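PDB 1D2Z: Serine/threonine-protein kinase pelle from Drosophila melanogaster, which is a serine/threonine kinase essential to the Toll receptor signalling that sets embryonic dorsoventral polarity, recruited to the membrane by Tube. Local coordinates for residues L83-K86 and A92-L95. Residues are numbered along the deposited sequence; the frame is centred on the assembly and turned at random.
Sequences LFKK and AMRL
Ala92 sets its methyl squarely over one face of the Phe84 ring, joining helix 77-86 to helix 90-95 in the six-helix bundle of the Pelle death domain. The contact is a CH-pi one: CB of Ala92 lies 3.7 Å from the centroid of the Phe84 ring and only 11° off its normal. The backbones are close here, CA of Phe84 lying 6.1 Å from CA of Met93. Beside the ring, Met93 takes over. Its CG meets CB of Phe84 at 3.5 Å, and the Met93 side chain then crosses to Lys85, where SD sits 3.6 Å from the Lys85 CA. Further out, Leu24 and Leu28 of helix 18-31 pack on the Phe84 side chain, as do Leu89 and Ile96, while Leu24 also touches Ala92; this builds the joint into the hydrophobic core. A serine in place of Phe84 would probably leave the Ala92 methyl without its ring and open a gap between these helices and helix 18-31. The Lys85 chain makes a cation-pi contact with Tyr107 and also packs on Glu150 of the Tube death domain. At the end of Met93, a bend at chi3 (74°) brings the methyl CE to 3.8 Å from CB of Lys85.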
ATOM      1  N   LEU A  83       9.759 -11.499 -10.546  1.00 32.74           N
ATOM      2  CA  LEU A  83       9.714 -10.412 -11.519  1.00 30.90           C
ATOM      3  C   LEU A  83      11.026 -10.377 -12.289  1.00 33.14           C
ATOM      4  O   LEU A  83      11.036 -10.237 -13.513  1.00 31.91           O
ATOM      5  CB  LEU A  83       9.481  -9.065 -10.834  1.00 29.66           C
ATOM      6  CG  LEU A  83       9.587  -7.807 -11.712  1.00 31.12           C
ATOM      7  CD1 LEU A  83       8.549  -7.830 -12.837  1.00 31.39           C
ATOM      8  CD2 LEU A  83       9.415  -6.557 -10.856  1.00 29.94           C
ATOM      9  N   PHE A  84      12.135 -10.474 -11.562  1.00 32.76           N
ATOM     10  CA  PHE A  84      13.453 -10.475 -12.186  1.00 34.08           C
ATOM     11  C   PHE A  84      13.533 -11.667 -13.142  1.00 34.01           C
ATOM     12  O   PHE A  84      14.014 -11.540 -14.271  1.00 31.63           O
ATOM     13  CB  PHE A  84      14.553 -10.590 -11.122  1.00 32.48           C
ATOM     14  CG  PHE A  84      14.694  -9.376 -10.246  1.00 32.50           C
ATOM     15  CD1 PHE A  84      14.316  -8.115 -10.705  1.00 27.36           C
ATOM     16  CD2 PHE A  84      15.249  -9.488  -8.970  1.00 31.68           C
ATOM     17  CE1 PHE A  84      14.496  -6.981  -9.906  1.00 27.86           C
ATOM     18  CE2 PHE A  84      15.434  -8.364  -8.166  1.00 30.94           C
ATOM     19  CZ  PHE A  84      15.056  -7.107  -8.633  1.00 26.57           C
ATOM     20  N   LYS A  85      13.017 -12.809 -12.693  1.00 35.86           N
ATOM     21  CA  LYS A  85      13.028 -14.030 -13.495  1.00 40.23           C
ATOM     22  C   LYS A  85      12.268 -13.833 -14.805  1.00 41.28           C
ATOM     23  O   LYS A  85      12.745 -14.235 -15.869  1.00 40.46           O
ATOM     24  CB  LYS A  85      12.427 -15.197 -12.707  1.00 40.95           C
ATOM     25  CG  LYS A  85      12.465 -16.534 -13.442  1.00 43.26           C
ATOM     26  CD  LYS A  85      11.833 -17.642 -12.614  1.00 44.29           C
ATOM     27  CE  LYS A  85      11.869 -18.991 -13.342  1.00 46.96           C
ATOM     28  NZ  LYS A  85      11.016 -19.029 -14.567  1.00 47.16           N
ATOM     29  N   LYS A  86      11.111 -13.177 -14.725  1.00 40.90           N
ATOM     30  CA  LYS A  86      10.289 -12.920 -15.905  1.00 43.29           C
ATOM     31  C   LYS A  86      10.986 -11.980 -16.883  1.00 42.84           C
ATOM     32  O   LYS A  86      10.861 -12.135 -18.097  1.00 43.94           O
ATOM     33  CB  LYS A  86       8.917 -12.353 -15.499  1.00 47.17           C
ATOM     34  CG  LYS A  86       7.999 -12.054 -16.685  1.00 51.75           C
ATOM     35  CD  LYS A  86       6.518 -12.041 -16.309  1.00 54.25           C
ATOM     36  CE  LYS A  86       6.117 -10.799 -15.532  1.00 55.82           C
ATOM     37  NZ  LYS A  86       4.637 -10.787 -15.327  1.00 55.50           N
ATOM     38  N   ALA A  92      20.346  -9.868 -11.078  1.00 30.57           N
ATOM     39  CA  ALA A  92      19.519  -9.211 -10.064  1.00 30.88           C
ATOM     40  C   ALA A  92      19.022 -10.307  -9.118  1.00 29.87           C
ATOM     41  O   ALA A  92      19.066 -10.153  -7.897  1.00 27.25           O
ATOM     42  CB  ALA A  92      18.340  -8.475 -10.714  1.00 28.73           C
ATOM     43  N   MET A  93      18.597 -11.430  -9.698  1.00 30.03           N
ATOM     44  CA  MET A  93      18.132 -12.586  -8.929  1.00 31.09           C
ATOM     45  C   MET A  93      19.246 -13.090  -8.002  1.00 31.72           C
ATOM     46  O   MET A  93      19.001 -13.422  -6.842  1.00 31.55           O
ATOM     47  CB  MET A  93      17.728 -13.723  -9.872  1.00 29.94           C
ATOM     48  CG  MET A  93      16.515 -13.430 -10.734  1.00 35.43           C
ATOM     49  SD  MET A  93      16.368 -14.555 -12.128  1.00 39.51           S
ATOM     50  CE  MET A  93      15.827 -16.013 -11.323  1.00 34.68           C
ATOM     51  N   ARG A  94      20.471 -13.146  -8.518  1.00 32.75           N
ATOM     52  CA  ARG A  94      21.591 -13.630  -7.718  1.00 33.86           C
ATOM     53  C   ARG A  94      21.850 -12.736  -6.509  1.00 32.92           C
ATOM     54  O   ARG A  94      22.131 -13.235  -5.419  1.00 32.15           O
ATOM     55  CB  ARG A  94      22.857 -13.753  -8.567  1.00 35.94           C
ATOM     56  CG  ARG A  94      23.859 -14.755  -8.008  1.00 42.62           C
ATOM     57  CD  ARG A  94      25.085 -14.885  -8.901  1.00 44.94           C
ATOM     58  NE  ARG A  94      25.768 -13.604  -8.994  1.00 49.03           N
ATOM     59  CZ  ARG A  94      26.659 -13.159  -8.114  1.00 50.87           C
ATOM     60  NH1 ARG A  94      27.018 -13.896  -7.068  1.00 51.64           N
ATOM     61  NH2 ARG A  94      27.090 -11.915  -8.211  1.00 45.75           N
ATOM     62  N   LEU A  95      21.714 -11.423  -6.691  1.00 31.80           N
ATOM     63  CA  LEU A  95      21.944 -10.476  -5.606  1.00 31.71           C
ATOM     64  C   LEU A  95      21.002 -10.657  -4.419  1.00 32.18           C
ATOM     65  O   LEU A  95      21.352 -10.310  -3.288  1.00 30.77           O
ATOM     66  CB  LEU A  95      21.889  -9.032  -6.123  1.00 32.93           C
ATOM     67  CG  LEU A  95      23.121  -8.590  -6.918  1.00 33.01           C
ATOM     68  CD1 LEU A  95      22.912  -7.188  -7.477  1.00 33.92           C
ATOM     69  CD2 LEU A  95      24.365  -8.643  -6.029  1.00 30.96           C
TER